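PDB 1IYB: ribonuclease, which probably cleaves RNA as a T2-type ribonuclease and binds guanosine-5'-monophosphate in a pocket that recognises the guanine base. Local coordinates for residues S20-K25 with P81-P86; S38-H43 with Y175-C180; D71-M76 with A92-E97; I162-N165 with N171-L174. All blocks are in the same frame, centred on the assembly; numbering follows the deposited sequence.

Contact 1 (S20-K25 with P81-P86); sequences SYCDTK and PTLACP. With 5GP (guanosine-5'-monophosphate), chain C.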
# COMPACT_ATOMS: atom_id res chain seq x y z
N SER A 20 -19.81 14.17 -0.91
CA SER A 20 -18.43 14.65 -0.96
C SER A 20 -17.55 13.83 -1.89
O SER A 20 -16.47 14.27 -2.29
CB SER A 20 -17.83 14.65 0.45
OG SER A 20 -18.44 15.65 1.25
N TYR A 21 -17.99 12.63 -2.23
CA TYR A 21 -17.22 11.80 -3.15
C TYR A 21 -17.57 12.23 -4.57
O TYR A 21 -16.75 12.11 -5.48
CB TYR A 21 -17.58 10.32 -2.98
CG TYR A 21 -16.73 9.39 -3.81
CD1 TYR A 21 -15.53 8.89 -3.31
CD2 TYR A 21 -17.11 9.02 -5.10
CE1 TYR A 21 -14.73 8.04 -4.07
CE2 TYR A 21 -16.31 8.17 -5.87
CZ TYR A 21 -15.13 7.69 -5.35
OH TYR A 21 -14.35 6.83 -6.09
N CYS A 22 -18.78 12.75 -4.74
CA CYS A 22 -19.28 13.14 -6.06
C CYS A 22 -19.22 14.60 -6.50
O CYS A 22 -19.68 14.92 -7.60
CB CYS A 22 -20.72 12.66 -6.20
SG CYS A 22 -20.90 10.86 -6.46
N ASP A 23 -18.68 15.49 -5.67
CA ASP A 23 -18.64 16.90 -6.06
C ASP A 23 -17.23 17.45 -6.23
O ASP A 23 -17.01 18.66 -6.08
CB ASP A 23 -19.41 17.74 -5.04
CG ASP A 23 -18.74 17.76 -3.68
OD1 ASP A 23 -17.82 16.95 -3.47
OD2 ASP A 23 -19.13 18.59 -2.83
N THR A 24 -16.28 16.58 -6.55
CA THR A 24 -14.90 17.02 -6.75
C THR A 24 -14.64 17.19 -8.24
O THR A 24 -15.56 17.08 -9.06
CB THR A 24 -13.89 15.99 -6.20
OG1 THR A 24 -13.88 14.83 -7.05
CG2 THR A 24 -14.27 15.57 -4.79
N LYS A 25 -13.39 17.47 -8.60
CA LYS A 25 -13.03 17.65 -10.00
C LYS A 25 -13.04 16.32 -10.74
O LYS A 25 -13.11 16.29 -11.97
CB LYS A 25 -11.65 18.31 -10.12
CG LYS A 25 -11.59 19.71 -9.55
CD LYS A 25 -10.22 20.35 -9.78
CE LYS A 25 -10.17 21.76 -9.24
NZ LYS A 25 -11.20 22.64 -9.87
N PRO A 81 -22.73 0.97 -1.39
CA PRO A 81 -22.67 1.26 -2.82
C PRO A 81 -21.32 1.73 -3.33
O PRO A 81 -20.51 2.29 -2.58
CB PRO A 81 -23.73 2.34 -3.00
CG PRO A 81 -23.64 3.10 -1.70
CD PRO A 81 -23.53 1.98 -0.68
N THR A 82 -21.07 1.48 -4.61
CA THR A 82 -19.84 1.93 -5.25
C THR A 82 -20.20 3.19 -6.05
O THR A 82 -21.27 3.26 -6.66
CB THR A 82 -19.26 0.87 -6.22
OG1 THR A 82 -18.09 1.42 -6.85
CG2 THR A 82 -20.27 0.48 -7.29
N LEU A 83 -19.31 4.18 -6.00
CA LEU A 83 -19.54 5.43 -6.72
C LEU A 83 -18.46 5.67 -7.76
O LEU A 83 -18.31 6.78 -8.27
CB LEU A 83 -19.59 6.59 -5.72
CG LEU A 83 -20.78 6.57 -4.77
CD1 LEU A 83 -20.62 7.65 -3.71
CD2 LEU A 83 -22.07 6.78 -5.55
N ALA A 84 -17.70 4.63 -8.09
CA ALA A 84 -16.64 4.74 -9.08
C ALA A 84 -17.20 4.59 -10.50
O ALA A 84 -18.28 4.05 -10.70
CB ALA A 84 -15.58 3.67 -8.83
N CYS A 85 -16.45 5.08 -11.49
CA CYS A 85 -16.88 4.99 -12.88
C CYS A 85 -16.15 3.89 -13.63
O CYS A 85 -14.97 3.64 -13.37
CB CYS A 85 -16.64 6.32 -13.60
SG CYS A 85 -17.72 7.70 -13.12
N PRO A 86 -16.83 3.21 -14.57
CA PRO A 86 -18.23 3.44 -14.95
C PRO A 86 -19.18 2.79 -13.94
O PRO A 86 -18.74 2.03 -13.08
CB PRO A 86 -18.31 2.78 -16.32
CG PRO A 86 -17.41 1.61 -16.16
CD PRO A 86 -16.21 2.20 -15.44
P 5GP C . -9.03 1.67 0.52
O1P 5GP C . -7.66 1.36 0.94
O2P 5GP C . -10.05 0.72 1.12
O3P 5GP C . -9.38 3.16 0.87
O5' 5GP C . -9.24 1.60 -1.10
C5' 5GP C . -10.49 2.05 -1.74
C4' 5GP C . -10.51 1.91 -3.28
O4' 5GP C . -11.84 1.33 -3.63
C3' 5GP C . -10.43 3.16 -4.16
O3' 5GP C . -9.11 3.59 -4.43
C2' 5GP C . -11.15 2.76 -5.46
O2' 5GP C . -10.27 2.13 -6.40
C1' 5GP C . -12.24 1.82 -4.96
N9 5GP C . -13.67 2.28 -4.96
C8 5GP C . -14.74 1.80 -5.68
N7 5GP C . -15.91 2.35 -5.39
C5 5GP C . -15.55 3.27 -4.38
C6 5GP C . -16.40 4.17 -3.66
O6 5GP C . -17.61 4.33 -3.77
N1 5GP C . -15.66 4.95 -2.72
C2 5GP C . -14.28 4.83 -2.53
N2 5GP C . -13.79 5.66 -1.58
N3 5GP C . -13.48 3.99 -3.20
C4 5GP C . -14.19 3.24 -4.12
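Tyr-21 and Leu-83, which bury the most surface here, run alongside each other, pointing opposite ways, to form one end of the guanine-binding pocket of this T2-family ribonuclease. Helix 18-21 supplies the tyrosine, and the loop between helices 73-79 and 91-102 supplies the leucine. Tyr-21 CD2 lies 3.5 Å from Leu-83 CB. At the same ring edge, close to the ring plane, Tyr-21 CE2 meets the backbone Leu-83 O at 3.4 Å. Setting CG anti to the backbone N (chi1 -175°) carries the Tyr-21 ring to the loop and lays one face over the guanine, inclined to it, with CE1 3.5 Å from N1 of the nucleotide. With an alanine at Tyr-21, this face of guanine would probably lose its aromatic cover and Leu-83 CB would be left without its neighbour. Cys-22 SG also touches Leu-83 CD1 at 4.2 Å, so the Leu-83 branch packs close to the disulfide Cys-22 forms with Cys-28. The loop itself is tied to the preceding part of the chain by the Cys-29 to Cys-85 disulfide. It reads the base edge with two donors: the backbone Leu-83 N gives its hydrogen to guanine O6 at 2.8 Å (angle 146°), and the Thr-82 hydroxyl donates through OG1 to guanine N7, also at 2.8 Å.

Contact 2 (S38-H43 with Y175-C180); sequences SDFGIH and YQIYIC. With 5GP (guanosine-5'-monophosphate), chain C.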
# COMPACT_ATOMS: atom_id res chain seq x y z
N SER A 38 -29.51 9.09 0.12
CA SER A 38 -28.69 10.16 0.67
C SER A 38 -28.29 9.89 2.11
O SER A 38 -28.70 10.61 3.03
CB SER A 38 -29.42 11.50 0.57
OG SER A 38 -29.58 11.90 -0.78
N ASP A 39 -27.50 8.84 2.30
CA ASP A 39 -27.02 8.45 3.62
C ASP A 39 -25.55 8.12 3.47
O ASP A 39 -25.05 7.97 2.34
CB ASP A 39 -27.74 7.20 4.13
CG ASP A 39 -29.24 7.27 3.95
OD1 ASP A 39 -29.85 8.28 4.35
OD2 ASP A 39 -29.80 6.29 3.40
N PHE A 40 -24.83 8.01 4.58
CA PHE A 40 -23.44 7.62 4.49
C PHE A 40 -23.44 6.18 4.00
O PHE A 40 -24.39 5.43 4.25
CB PHE A 40 -22.74 7.68 5.85
CG PHE A 40 -22.36 9.07 6.29
CD1 PHE A 40 -23.31 9.93 6.82
CD2 PHE A 40 -21.05 9.51 6.16
CE1 PHE A 40 -22.96 11.22 7.23
CE2 PHE A 40 -20.69 10.80 6.56
CZ PHE A 40 -21.65 11.65 7.10
N GLY A 41 -22.38 5.79 3.29
CA GLY A 41 -22.26 4.42 2.82
C GLY A 41 -20.99 3.83 3.40
O GLY A 41 -20.08 4.56 3.77
N ILE A 42 -20.94 2.51 3.50
CA ILE A 42 -19.75 1.84 4.04
C ILE A 42 -18.59 1.96 3.06
O ILE A 42 -18.77 1.83 1.85
CB ILE A 42 -20.00 0.33 4.25
CG1 ILE A 42 -21.11 0.11 5.28
CG2 ILE A 42 -18.71 -0.36 4.69
CD1 ILE A 42 -21.61 -1.32 5.34
N HIS A 43 -17.40 2.25 3.56
CA HIS A 43 -16.23 2.26 2.70
C HIS A 43 -15.58 0.91 3.02
O HIS A 43 -15.37 0.10 2.13
CB HIS A 43 -15.26 3.41 3.02
CG HIS A 43 -14.09 3.47 2.09
ND1 HIS A 43 -13.30 4.59 1.96
CD2 HIS A 43 -13.56 2.54 1.25
CE1 HIS A 43 -12.34 4.35 1.08
NE2 HIS A 43 -12.48 3.11 0.64
N TYR A 175 -15.96 14.40 4.51
CA TYR A 175 -15.86 13.29 3.56
C TYR A 175 -16.04 11.90 4.17
O TYR A 175 -16.92 11.15 3.75
CB TYR A 175 -14.52 13.42 2.82
CG TYR A 175 -14.18 12.30 1.87
CD1 TYR A 175 -15.15 11.76 1.03
CD2 TYR A 175 -12.89 11.80 1.79
CE1 TYR A 175 -14.83 10.74 0.13
CE2 TYR A 175 -12.55 10.80 0.90
CZ TYR A 175 -13.53 10.27 0.07
OH TYR A 175 -13.20 9.27 -0.81
N GLN A 176 -15.20 11.53 5.13
CA GLN A 176 -15.34 10.22 5.76
C GLN A 176 -15.29 10.31 7.27
O GLN A 176 -14.69 11.23 7.83
CB GLN A 176 -14.24 9.27 5.27
CG GLN A 176 -14.14 9.15 3.76
CD GLN A 176 -13.38 7.92 3.31
OE1 GLN A 176 -13.97 6.88 3.05
NE2 GLN A 176 -12.06 8.03 3.24
N ILE A 177 -15.93 9.35 7.93
CA ILE A 177 -15.96 9.30 9.39
C ILE A 177 -15.47 7.93 9.84
O ILE A 177 -15.95 6.90 9.36
CB ILE A 177 -17.39 9.58 9.90
CG1 ILE A 177 -17.75 11.03 9.58
CG2 ILE A 177 -17.47 9.33 11.41
CD1 ILE A 177 -19.12 11.46 10.06
N TYR A 178 -14.51 7.95 10.76
CA TYR A 178 -13.88 6.74 11.30
C TYR A 178 -14.31 6.45 12.73
O TYR A 178 -14.30 7.34 13.59
CB TYR A 178 -12.35 6.90 11.30
CG TYR A 178 -11.68 7.05 9.94
CD1 TYR A 178 -12.08 8.03 9.04
CD2 TYR A 178 -10.60 6.24 9.60
CE1 TYR A 178 -11.41 8.20 7.82
CE2 TYR A 178 -9.93 6.40 8.39
CZ TYR A 178 -10.34 7.38 7.51
OH TYR A 178 -9.66 7.54 6.32
N ILE A 179 -14.67 5.20 13.00
CA ILE A 179 -15.07 4.75 14.34
C ILE A 179 -14.21 3.53 14.63
O ILE A 179 -14.08 2.65 13.77
CB ILE A 179 -16.56 4.34 14.38
CG1 ILE A 179 -17.44 5.53 13.98
CG2 ILE A 179 -16.92 3.84 15.78
CD1 ILE A 179 -17.28 6.73 14.87
N CYS A 180 -13.61 3.46 15.81
CA CYS A 180 -12.75 2.31 16.12
C CYS A 180 -13.43 1.12 16.79
O CYS A 180 -14.33 1.28 17.62
CB CYS A 180 -11.53 2.79 16.93
SG CYS A 180 -10.43 3.77 15.87
P 5GP C . -9.03 1.67 0.52
O1P 5GP C . -7.66 1.36 0.94
O2P 5GP C . -10.05 0.72 1.12
O3P 5GP C . -9.38 3.16 0.87
O5' 5GP C . -9.24 1.60 -1.10
C5' 5GP C . -10.49 2.05 -1.74
C4' 5GP C . -10.51 1.91 -3.28
O4' 5GP C . -11.84 1.33 -3.63
C3' 5GP C . -10.43 3.16 -4.16
O3' 5GP C . -9.11 3.59 -4.43
C2' 5GP C . -11.15 2.76 -5.46
O2' 5GP C . -10.27 2.13 -6.40
C1' 5GP C . -12.24 1.82 -4.96
N9 5GP C . -13.67 2.28 -4.96
C8 5GP C . -14.74 1.80 -5.68
N7 5GP C . -15.91 2.35 -5.39
C5 5GP C . -15.55 3.27 -4.38
C6 5GP C . -16.40 4.17 -3.66
O6 5GP C . -17.61 4.33 -3.77
N1 5GP C . -15.66 4.95 -2.72
C2 5GP C . -14.28 4.83 -2.53
N2 5GP C . -13.79 5.66 -1.58
N3 5GP C . -13.48 3.99 -3.20
C4 5GP C . -14.19 3.24 -4.12
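Phe-40 opens the contact against Ile-177, joining the chain at the start of strand 41-48 to strand 172-182 of the four-stranded antiparallel sheet, in which strand 10-16 lies between the two. The side chains cross at about a right angle, and the Ile-177 CD1 methyl is 3.9 Å from both Phe-40 CE2 and Phe-40 CZ. Helix 127-133 closes over this apolar pair through Leu-127, which touches both residues. Further along, Gly-41 and His-43 pair through their backbones with strand 10-16, so contact across that intervening strand is left to long side chains. His-43 makes it by turning CG anti to its backbone N (chi1 -177°), which directs the imidazole toward Gln-176. The His-43 ND1 hydrogen goes to Gln-176 OE1 at 2.6 Å, nearly straight at 166°. ND1 approaches in the carbonyl plane of Gln-176, on a lone pair of OE1, and OE1 in turn lies close to the imidazole plane (8° out of it). That bond limits rotation of the imidazole, while Gln-176 is itself held at NE2 by Glu-163 OE1; the glutamate is thus a further shell behind the histidine. Gln-176 shares with Tyr-175 a classic beta bulge facing Glu-163. On the nucleotide side, guanine N2 sits 3.2 Å above one face of the His-43 ring, toward its rim, and His-43 NE2 lies 3.1 Å from phosphate oxygen O3P.

Contact 3 (D71-M76 with A92-E97); sequences DLISRM and AFWSHE. With 5GP (guanosine-5'-monophosphate), chain C.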
# COMPACT_ATOMS: atom_id res chain seq x y z
N ASP A 71 -26.29 -14.16 0.90
CA ASP A 71 -27.40 -13.78 1.77
C ASP A 71 -27.27 -12.36 2.31
O ASP A 71 -28.18 -11.86 2.98
CB ASP A 71 -27.49 -14.75 2.95
CG ASP A 71 -26.23 -14.74 3.79
OD1 ASP A 71 -25.15 -15.08 3.26
OD2 ASP A 71 -26.32 -14.39 4.99
N LEU A 72 -26.14 -11.72 2.04
CA LEU A 72 -25.90 -10.36 2.51
C LEU A 72 -25.92 -9.33 1.38
O LEU A 72 -25.90 -8.13 1.63
CB LEU A 72 -24.54 -10.27 3.21
CG LEU A 72 -24.27 -11.22 4.38
CD1 LEU A 72 -22.84 -11.03 4.86
CD2 LEU A 72 -25.25 -10.96 5.52
N ILE A 73 -25.95 -9.82 0.14
CA ILE A 73 -25.93 -8.94 -1.03
C ILE A 73 -26.98 -7.83 -1.07
O ILE A 73 -26.65 -6.69 -1.37
CB ILE A 73 -26.00 -9.76 -2.33
CG1 ILE A 73 -24.74 -10.63 -2.45
CG2 ILE A 73 -26.10 -8.84 -3.54
CD1 ILE A 73 -23.44 -9.85 -2.53
N SER A 74 -28.24 -8.15 -0.79
CA SER A 74 -29.26 -7.11 -0.83
C SER A 74 -28.94 -5.98 0.15
O SER A 74 -29.16 -4.81 -0.15
CB SER A 74 -30.66 -7.69 -0.54
OG SER A 74 -30.75 -8.26 0.75
N ARG A 75 -28.43 -6.34 1.33
CA ARG A 75 -28.08 -5.33 2.33
C ARG A 75 -26.84 -4.54 1.91
O ARG A 75 -26.73 -3.34 2.17
CB ARG A 75 -27.85 -6.01 3.69
CG ARG A 75 -29.11 -6.61 4.29
CD ARG A 75 -28.79 -7.50 5.49
NE ARG A 75 -28.15 -6.75 6.57
CZ ARG A 75 -27.66 -7.30 7.67
NH1 ARG A 75 -27.73 -8.61 7.85
NH2 ARG A 75 -27.09 -6.54 8.60
N MET A 76 -25.91 -5.22 1.23
CA MET A 76 -24.69 -4.58 0.76
C MET A 76 -25.00 -3.61 -0.39
O MET A 76 -24.36 -2.57 -0.54
CB MET A 76 -23.69 -5.64 0.31
CG MET A 76 -23.08 -6.40 1.48
SD MET A 76 -22.26 -7.96 1.04
CE MET A 76 -20.92 -7.37 -0.01
N ALA A 92 -16.78 -5.15 -7.52
CA ALA A 92 -15.36 -4.80 -7.60
C ALA A 92 -14.93 -4.07 -6.33
O ALA A 92 -13.82 -4.26 -5.84
CB ALA A 92 -15.10 -3.93 -8.82
N PHE A 93 -15.83 -3.24 -5.80
CA PHE A 93 -15.55 -2.48 -4.59
C PHE A 93 -15.47 -3.44 -3.39
O PHE A 93 -14.52 -3.39 -2.61
CB PHE A 93 -16.66 -1.43 -4.40
CG PHE A 93 -16.41 -0.45 -3.28
CD1 PHE A 93 -15.13 -0.18 -2.81
CD2 PHE A 93 -17.48 0.25 -2.72
CE1 PHE A 93 -14.92 0.77 -1.81
CE2 PHE A 93 -17.29 1.20 -1.72
CZ PHE A 93 -16.00 1.47 -1.26
N TRP A 94 -16.46 -4.31 -3.27
CA TRP A 94 -16.49 -5.27 -2.16
C TRP A 94 -15.28 -6.21 -2.22
O TRP A 94 -14.67 -6.52 -1.19
CB TRP A 94 -17.80 -6.07 -2.18
CG TRP A 94 -19.00 -5.18 -2.19
CD1 TRP A 94 -19.11 -3.96 -1.59
CD2 TRP A 94 -20.25 -5.42 -2.84
NE1 TRP A 94 -20.35 -3.42 -1.83
CE2 TRP A 94 -21.08 -4.29 -2.60
CE3 TRP A 94 -20.76 -6.47 -3.61
CZ2 TRP A 94 -22.38 -4.19 -3.09
CZ3 TRP A 94 -22.06 -6.37 -4.11
CH2 TRP A 94 -22.85 -5.24 -3.84
N SER A 95 -14.94 -6.66 -3.42
CA SER A 95 -13.81 -7.56 -3.60
C SER A 95 -12.53 -6.86 -3.15
O SER A 95 -11.70 -7.45 -2.45
CB SER A 95 -13.67 -7.98 -5.06
OG SER A 95 -12.51 -8.78 -5.25
N HIS A 96 -12.37 -5.61 -3.56
CA HIS A 96 -11.20 -4.82 -3.19
C HIS A 96 -11.07 -4.69 -1.67
O HIS A 96 -9.98 -4.84 -1.12
CB HIS A 96 -11.28 -3.43 -3.82
CG HIS A 96 -10.24 -2.48 -3.33
ND1 HIS A 96 -8.92 -2.57 -3.69
CD2 HIS A 96 -10.32 -1.44 -2.46
CE1 HIS A 96 -8.22 -1.63 -3.08
NE2 HIS A 96 -9.05 -0.93 -2.32
N GLU A 97 -12.17 -4.39 -1.00
CA GLU A 97 -12.13 -4.24 0.45
C GLU A 97 -11.77 -5.55 1.14
O GLU A 97 -11.03 -5.55 2.13
CB GLU A 97 -13.46 -3.68 0.96
CG GLU A 97 -13.69 -2.23 0.52
CD GLU A 97 -12.63 -1.28 1.04
OE1 GLU A 97 -12.13 -0.45 0.25
OE2 GLU A 97 -12.30 -1.35 2.25
P 5GP C . -9.03 1.67 0.52
O1P 5GP C . -7.66 1.36 0.94
O2P 5GP C . -10.05 0.72 1.12
O3P 5GP C . -9.38 3.16 0.87
O5' 5GP C . -9.24 1.60 -1.10
C5' 5GP C . -10.49 2.05 -1.74
C4' 5GP C . -10.51 1.91 -3.28
O4' 5GP C . -11.84 1.33 -3.63
C3' 5GP C . -10.43 3.16 -4.16
O3' 5GP C . -9.11 3.59 -4.43
C2' 5GP C . -11.15 2.76 -5.46
O2' 5GP C . -10.27 2.13 -6.40
C1' 5GP C . -12.24 1.82 -4.96
N9 5GP C . -13.67 2.28 -4.96
C8 5GP C . -14.74 1.80 -5.68
N7 5GP C . -15.91 2.35 -5.39
C5 5GP C . -15.55 3.27 -4.38
C6 5GP C . -16.40 4.17 -3.66
O6 5GP C . -17.61 4.33 -3.77
N1 5GP C . -15.66 4.95 -2.72
C2 5GP C . -14.28 4.83 -2.53
N2 5GP C . -13.79 5.66 -1.58
N3 5GP C . -13.48 3.99 -3.20
C4 5GP C . -14.19 3.24 -4.12
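Met-76 drops its terminal methyl onto one face of the Trp-94 indole, with Met-76 CE 3.5 Å from Trp-94 CD2. The methyl stands 3.8 Å from the centroid of the five-membered ring and 25° off its normal, a CH-pi contact; the sulfur lies farther off, above the six-membered ring, in a Met-aromatic arrangement. A bend at chi3 (64°) curls the methyl back over the indole. Near the far rim, Ile-73 CD1 adds an apolar touch at 4.1 Å from Trp-94 CZ3. These contacts pack helix 73-79 against helix 91-102. One shell out, Trp-94 NE1 is hydrogen-bonded to Trp-80 O, which restrains the turn of the indole, and Phe-115 of helix 111-124 packs on Met-76. Neighbouring residues of helix 91-102 reach the nucleotide. Phe-93 lies flat against the guanine, its ring centre over C5 and its CE1 atom 3.5 Å from C4, while Trp-80 meets Phe-93 edge-to-face. A serine in place of Phe-93 would probably leave that face of the base without an aromatic partner and open a gap beside Trp-80. One turn of helix carries the chain on to His-96, where NE2 donates to O5' of the nucleotide at 2.8 Å (148°). Together with Glu-97 close to phosphate oxygen O2P, these residues make helix 91-102 one wall of the nucleotide-binding site of a T2-type ribonuclease.

Contact 4 (I162-N165 with N171-L174); sequences IECN and NSQL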
# COMPACT_ATOMS: atom_id res chain seq x y z
N ILE A 162 -12.48 12.33 11.86
CA ILE A 162 -13.12 12.99 10.73
C ILE A 162 -12.11 13.30 9.61
O ILE A 162 -11.07 13.91 9.86
CB ILE A 162 -13.78 14.32 11.17
CG1 ILE A 162 -14.69 14.08 12.37
CG2 ILE A 162 -14.57 14.91 10.01
CD1 ILE A 162 -15.84 13.12 12.12
N GLU A 163 -12.43 12.88 8.39
CA GLU A 163 -11.56 13.12 7.25
C GLU A 163 -12.28 14.02 6.26
O GLU A 163 -13.47 13.83 6.00
CB GLU A 163 -11.20 11.81 6.54
CG GLU A 163 -10.18 11.97 5.43
CD GLU A 163 -10.09 10.76 4.52
OE1 GLU A 163 -10.45 9.65 4.96
OE2 GLU A 163 -9.66 10.92 3.36
N CYS A 164 -11.56 14.98 5.70
CA CYS A 164 -12.12 15.91 4.74
C CYS A 164 -11.39 15.85 3.41
O CYS A 164 -10.25 15.41 3.33
CB CYS A 164 -12.01 17.35 5.27
SG CYS A 164 -13.02 17.66 6.75
N ASN A 165 -12.09 16.27 2.36
CA ASN A 165 -11.49 16.36 1.03
C ASN A 165 -11.97 17.70 0.49
O ASN A 165 -12.61 18.46 1.22
CB ASN A 165 -11.87 15.17 0.13
CG ASN A 165 -13.32 15.19 -0.35
OD1 ASN A 165 -13.66 14.48 -1.30
ND2 ASN A 165 -14.16 15.97 0.31
N ASN A 171 -13.80 24.29 -1.44
CA ASN A 171 -14.24 24.24 -0.06
C ASN A 171 -13.90 22.91 0.61
O ASN A 171 -14.01 21.85 -0.01
CB ASN A 171 -15.75 24.47 0.04
CG ASN A 171 -16.15 25.90 -0.32
OD1 ASN A 171 -17.32 26.26 -0.24
ND2 ASN A 171 -15.17 26.71 -0.70
N SER A 172 -13.49 22.98 1.87
CA SER A 172 -13.17 21.80 2.65
C SER A 172 -14.51 21.21 3.05
O SER A 172 -15.42 21.94 3.46
CB SER A 172 -12.37 22.19 3.90
OG SER A 172 -12.03 21.05 4.67
N GLN A 173 -14.66 19.90 2.94
CA GLN A 173 -15.93 19.27 3.25
C GLN A 173 -15.83 17.94 3.99
O GLN A 173 -14.82 17.23 3.89
CB GLN A 173 -16.71 19.05 1.95
CG GLN A 173 -15.94 18.21 0.94
CD GLN A 173 -16.65 18.05 -0.38
OE1 GLN A 173 -16.22 17.26 -1.23
NE2 GLN A 173 -17.73 18.79 -0.58
N LEU A 174 -16.88 17.62 4.74
CA LEU A 174 -16.96 16.38 5.50
C LEU A 174 -16.99 15.23 4.49
O LEU A 174 -17.95 15.10 3.73
CB LEU A 174 -18.24 16.36 6.34
CG LEU A 174 -18.54 15.11 7.17
CD1 LEU A 174 -17.42 14.88 8.16
CD2 LEU A 174 -19.87 15.28 7.89
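Asn-165 ND2 donates to Gln-173 OE1 at 2.9 Å, a short but bent bond: 133° at the hydrogen, with the donor in the carbonyl plane at a C=O...N angle of 100°. It lies near the turn end of the beta hairpin formed by strands 161-166 and 172-182, at the edge of the four-stranded antiparallel sheet. Asn-165 and Gln-173 form its hydrogen-bonded pair, with Asn-165 N to Gln-173 O at a long 3.3 Å and Gln-173 N to Asn-165 O at 3.0 Å; Cys-164 and Leu-174 form the adjoining non-hydrogen-bonded pair. Both amides of the first pair emerge on the same face of the sheet. The Asn-165 side chain takes the crowded position between its backbone N and carbonyl carbon (chi1 72°), as does that of Gln-173, and this brings the two amides alongside each other. The other end of the Gln-173 amide is anchored too, NE2 being hydrogen-bonded to Asp-23 OD2, so its rotation is set from two sides. As a secondary CA-H...O contact, Cys-164 CA approaches Gln-173 O at 3.1 Å. Away from the amides, Cys-164 CB lies 3.7 Å from Ser-172 OG, and the cysteine is tied by a disulfide to Cys-199. Glu-163 OE1 is hydrogen-bonded to Tyr-178 OH as well as to Gln-176, tying the hairpin to the second shell of His-43. Ile-162 CG2 and Leu-174 CD1 are 3.4 Å apart, a close fit for two methyls.

Contacts 1, 2 and 3 surround one nucleotide. Tyr-21 of contact 1 and Phe-93 of contact 3 cover opposite faces of the guanine, and His-43 of contact 2 stands near its N2 and the phosphate. Contacts 1 and 3, centres about 17 Å apart, meet where Pro-81 O comes 3.5 Å from Phe-93 CE2. Contact 2 reaches contact 1 through Tyr-175 OH, 3.4 Å from Tyr-21 CD1, and contact 3 through His-43 CD2, 3.7 Å from Phe-93 CZ. Contact 4 shares strand 172-182 with contact 2 and meets contact 1 in a probable hydrogen bond, Ser-20 OG to Leu-174 O, 2.6 Å. Its nearest atom is about 11 Å from contact 3, the Glu-163 side chain about 8 Å from the nucleotide.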